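PspGI restriction endonuclease (Pyrococcus sp. GI-H, PDB 3BM3) binds its substrate DNA and probably cleaves it as a type II site-specific restriction endonuclease. Local coordinates at residues L37-L40 with F41-D44; L148-P151 with S152-I155. The protein carries 2 engineered substitutions. All coordinates share one frame; numbering follows the deposited sequence. Where two conformers were deposited one is given.

Interaction 1: residues L37-L40 with F41-D44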
loop_
_atom_site.group_PDB
_atom_site.type_symbol
_atom_site.label_atom_id
_atom_site.label_comp_id
_atom_site.label_asym_id
_atom_site.label_seq_id
_atom_site.Cartn_x
_atom_site.Cartn_y
_atom_site.Cartn_z
ATOM N N LEU C 37 -17.035 22.066 -16.806
ATOM C CA LEU C 37 -15.928 21.746 -17.704
ATOM C C LEU C 37 -15.876 22.713 -18.888
ATOM O O LEU C 37 -14.796 23.086 -19.330
ATOM C CB LEU C 37 -16.041 20.322 -18.208
ATOM C CG LEU C 37 -15.843 19.232 -17.164
ATOM C CD1 LEU C 37 -16.388 17.900 -17.676
ATOM C CD2 LEU C 37 -14.337 19.131 -16.817
ATOM N N ASP C 38 -17.037 23.133 -19.378
ATOM C CA ASP C 38 -17.118 24.161 -20.433
ATOM C C ASP C 38 -16.477 25.487 -20.020
ATOM O O ASP C 38 -16.109 26.298 -20.876
ATOM C CB ASP C 38 -18.567 24.488 -20.779
ATOM C CG ASP C 38 -19.287 23.361 -21.459
ATOM O OD1 ASP C 38 -18.629 22.439 -21.983
ATOM O OD2 ASP C 38 -20.530 23.399 -21.435
ATOM N N ARG C 39 -16.382 25.701 -18.712
ATOM C CA ARG C 39 -15.880 26.938 -18.137
ATOM C C ARG C 39 -14.498 26.747 -17.494
ATOM O O ARG C 39 -14.074 27.552 -16.673
ATOM C CB ARG C 39 -16.881 27.434 -17.101
ATOM C CG ARG C 39 -18.245 27.806 -17.706
ATOM C CD ARG C 39 -18.974 28.853 -16.874
ATOM N NE ARG C 39 -18.095 29.969 -16.516
ATOM C CZ ARG C 39 -17.646 30.892 -17.366
ATOM N NH1 ARG C 39 -17.996 30.875 -18.650
ATOM N NH2 ARG C 39 -16.848 31.855 -16.927
ATOM N N LEU C 40 -13.799 25.691 -17.888
ATOM C CA LEU C 40 -12.501 25.341 -17.287
ATOM C C LEU C 40 -11.518 26.516 -17.435
ATOM O O LEU C 40 -11.406 27.104 -18.522
ATOM C CB LEU C 40 -11.930 24.097 -17.968
ATOM C CG LEU C 40 -11.292 22.957 -17.158
ATOM C CD1 LEU C 40 -11.489 22.984 -15.667
ATOM C CD2 LEU C 40 -11.710 21.626 -17.779
ATOM N N PHE C 41 -10.873 26.854 -16.318
ATOM C CA PHE C 41 -9.842 27.901 -16.205
ATOM C C PHE C 41 -10.403 29.315 -16.288
ATOM O O PHE C 41 -9.648 30.298 -16.360
ATOM C CB PHE C 41 -8.717 27.674 -17.206
ATOM C CG PHE C 41 -8.050 26.380 -17.038
ATOM C CD1 PHE C 41 -7.421 26.080 -15.835
ATOM C CD2 PHE C 41 -8.050 25.445 -18.055
ATOM C CE1 PHE C 41 -6.780 24.887 -15.668
ATOM C CE2 PHE C 41 -7.417 24.238 -17.883
ATOM C CZ PHE C 41 -6.791 23.947 -16.696
ATOM N N GLU C 42 -11.728 29.405 -16.234
ATOM C CA GLU C 42 -12.421 30.670 -16.183
ATOM C C GLU C 42 -12.936 30.838 -14.754
ATOM O O GLU C 42 -13.027 29.875 -13.997
ATOM C CB GLU C 42 -13.535 30.680 -17.240
ATOM C CG GLU C 42 -12.974 30.462 -18.663
ATOM C CD GLU C 42 -14.022 30.193 -19.730
ATOM O OE1 GLU C 42 -15.219 30.515 -19.519
ATOM O OE2 GLU C 42 -13.634 29.660 -20.802
ATOM N N LYS C 43 -13.233 32.071 -14.359
ATOM C CA LYS C 43 -13.801 32.325 -13.034
ATOM C C LYS C 43 -15.253 31.856 -12.974
ATOM O O LYS C 43 -15.985 31.983 -13.954
ATOM C CB LYS C 43 -13.699 33.816 -12.676
ATOM C CG LYS C 43 -12.255 34.313 -12.512
ATOM C CD LYS C 43 -12.162 35.489 -11.538
ATOM C CE LYS C 43 -10.698 35.822 -11.154
ATOM N NZ LYS C 43 -10.024 34.698 -10.433
ATOM N N ASP C 44 -15.656 31.297 -11.835
ATOM C CA ASP C 44 -17.068 30.980 -11.576
ATOM C C ASP C 44 -17.778 32.204 -10.973
ATOM O O ASP C 44 -17.147 33.244 -10.749
ATOM C CB ASP C 44 -17.220 29.741 -10.665
ATOM C CG ASP C 44 -16.751 29.980 -9.222
ATOM O OD1 ASP C 44 -16.506 31.140 -8.834
ATOM O OD2 ASP C 44 -16.613 28.989 -8.468
#
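In one of its two conformers, the one to which the pairings below belong, Arg39 brings its guanidinium against Glu42 and Lys43 and meets the two from different directions. The side chains of Arg39 and Glu42 cross at about a right angle, and the guanidinium and carboxylate planes stand 73° apart. The salt bridge is therefore not the flat, two-pronged kind: one carboxylate oxygen, Glu42 OE1, lies over a face of the guanidinium, 2.9 Å from Arg39 NH1. The other amino group works at the edge. Arg39 NH2 donates to the backbone oxygen Lys43 O over 3.1 Å, with that oxygen in the guanidinium plane and the N-H pointing almost straight at it (178°). A bend of the arginine chain at chi3 (47°) folds the group back toward both partners, and Glu42 CB comes within 3.5 Å of Arg39 NH2. These side chains flank a type II beta turn that follows helix 33-38, closed where Glu42 N donates to Arg39 O at 3.0 Å. Phe41 takes the third position of the turn with a positive phi. Leu40, the second residue of the turn, also donates from its N to Leu37 O, so the end of the helix runs straight into the turn. Leu40 and Phe41 lie side by side and point the same way, with Leu40 CG over one face of the ring, 4.1 Å from Phe41 CE2. Leu40 CB is likewise 4.1 Å from Phe41 CD2. Both residues also touch Pro52 of helix 52-80 and Phe115 at the end of helix 85-115, while the backbones of Phe41 and Glu42 are hydrogen-bonded to Ile50.

Interaction 2: residues L148-P151 with S152-I155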
loop_
_atom_site.group_PDB
_atom_site.type_symbol
_atom_site.label_atom_id
_atom_site.label_comp_id
_atom_site.label_asym_id
_atom_site.label_seq_id
_atom_site.Cartn_x
_atom_site.Cartn_y
_atom_site.Cartn_z
ATOM N N LEU C 148 4.741 0.871 -26.036
ATOM C CA LEU C 148 5.585 -0.245 -26.420
ATOM C C LEU C 148 6.335 0.089 -27.696
ATOM O O LEU C 148 7.498 -0.284 -27.828
ATOM C CB LEU C 148 4.775 -1.500 -26.616
ATOM C CG LEU C 148 4.094 -2.026 -25.376
ATOM C CD1 LEU C 148 3.150 -3.139 -25.771
ATOM C CD2 LEU C 148 5.131 -2.477 -24.382
ATOM N N ASN C 149 5.687 0.801 -28.622
ATOM C CA ASN C 149 6.405 1.255 -29.831
ATOM C C ASN C 149 7.629 2.136 -29.502
ATOM O O ASN C 149 8.713 1.997 -30.096
ATOM C CB ASN C 149 5.447 1.980 -30.789
ATOM C CG ASN C 149 4.464 1.030 -31.484
ATOM O OD1 ASN C 149 4.696 -0.181 -31.556
ATOM N ND2 ASN C 149 3.370 1.581 -32.014
ATOM N N ASP C 150 7.427 3.061 -28.572
ATOM C CA ASP C 150 8.436 4.017 -28.164
ATOM C C ASP C 150 8.104 4.510 -26.773
ATOM O O ASP C 150 7.349 5.479 -26.644
ATOM C CB ASP C 150 8.454 5.209 -29.108
ATOM C CG ASP C 150 9.537 6.209 -28.772
ATOM O OD1 ASP C 150 10.281 6.015 -27.773
ATOM O OD2 ASP C 150 9.644 7.192 -29.542
ATOM N N PRO C 151 8.674 3.854 -25.742
ATOM C CA PRO C 151 8.409 4.274 -24.360
ATOM C C PRO C 151 8.608 5.744 -24.078
ATOM O O PRO C 151 7.885 6.311 -23.268
ATOM C CB PRO C 151 9.403 3.420 -23.550
ATOM C CG PRO C 151 9.518 2.183 -24.311
ATOM C CD PRO C 151 9.543 2.656 -25.761
ATOM N N SER C 152 9.547 6.396 -24.778
ATOM C CA SER C 152 9.797 7.814 -24.539
ATOM C C SER C 152 8.667 8.718 -25.015
ATOM O O SER C 152 8.633 9.878 -24.642
ATOM C CB SER C 152 11.108 8.266 -25.181
ATOM O OG SER C 152 11.031 8.196 -26.578
ATOM N N SER C 153 7.751 8.164 -25.813
ATOM C CA SER C 153 6.716 8.920 -26.506
ATOM C C SER C 153 5.387 8.875 -25.775
ATOM O O SER C 153 4.433 9.504 -26.192
ATOM C CB SER C 153 6.519 8.394 -27.926
ATOM O OG SER C 153 5.906 7.104 -27.931
ATOM N N ALA C 154 5.328 8.096 -24.696
ATOM C CA ALA C 154 4.082 7.904 -23.924
ATOM C C ALA C 154 4.324 8.319 -22.482
ATOM O O ALA C 154 5.470 8.395 -22.010
ATOM C CB ALA C 154 3.642 6.445 -23.957
ATOM N N ILE C 155 3.218 8.567 -21.793
ATOM C CA ILE C 155 3.255 8.911 -20.386
ATOM C C ILE C 155 2.565 7.803 -19.629
ATOM O O ILE C 155 1.458 7.423 -19.980
ATOM C CB ILE C 155 2.551 10.229 -20.074
ATOM C CG1 ILE C 155 2.933 11.317 -21.066
ATOM C CG2 ILE C 155 2.837 10.646 -18.616
ATOM C CD1 ILE C 155 2.053 12.592 -20.924
HETATM O O HOH W 1 6.832 6.250 -20.800
#
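Ser152 and Asp150 are joined twice at a single carboxylate oxygen: Ser152 OG donates to Asp150 OD1 at 2.6 Å, and Ser152 N reaches the same oxygen at 3.1 Å. Both donors come from one face of the carboxylate, the hydroxyl on the syn side and the amide from well above the plane (50° out of it). With CG anti to its backbone N (chi1 -177°), Asp150 carries the carboxylate forward along the chain, where OD1 can accept from the serine. The backbone oxygen of Asp150 is gripped twice as well, this time by Ser153. Ser153 OG donates to Asp150 O at 2.5 Å, in the carbonyl plane and on a lone pair, whereas Ser153 N, 2.8 Å from Asp150 O, approaches from above that plane. Replacing Asp150 by an alanine would probably leave the amide and hydroxyl of Ser152 without their shared acceptor and the hydroxyl freer to turn. Pro151 sits between the bonded residues and carries the chain round; its oxygen, Pro151 O, receives a weak, long bond from Ala154 N at 3.4 Å. A water bridges the same two residues, 2.7 Å from Pro151 O and 2.8 Å from Ala154 O. Pro151 also packs on Phe181 of helix 167-181, and Asn186 ND2 donates to the oxygens of Ser152 and Ala154. The bond from Ser152 N to the aspartate side chain makes an Asx turn, here opening the short 3-10 segment by which the chain passes from helix 144-149 to strand 155-160.

Overall arrangement
Both interactions lie where the chain leaves a helix, but in distant parts of the subunit, with centres 32 Å apart and nearest atoms about 15 Å apart. Interaction 1 belongs to the loop between helices 33-38 and 52-80, with side chains resting on helices 52-80 and 85-115. Interaction 2 leads into strand 155-160, which runs between strands 139-141 and 186-191 of the five-stranded mixed sheet, in the region related to the EcoRII C-terminal family of the PDDEXK clan. Neither touches the bound DNA: the nearest atoms are about 17 Å from it for residues 37-44 and about 14 Å for residues 148-155. The second protein chain of the assembly touches neither.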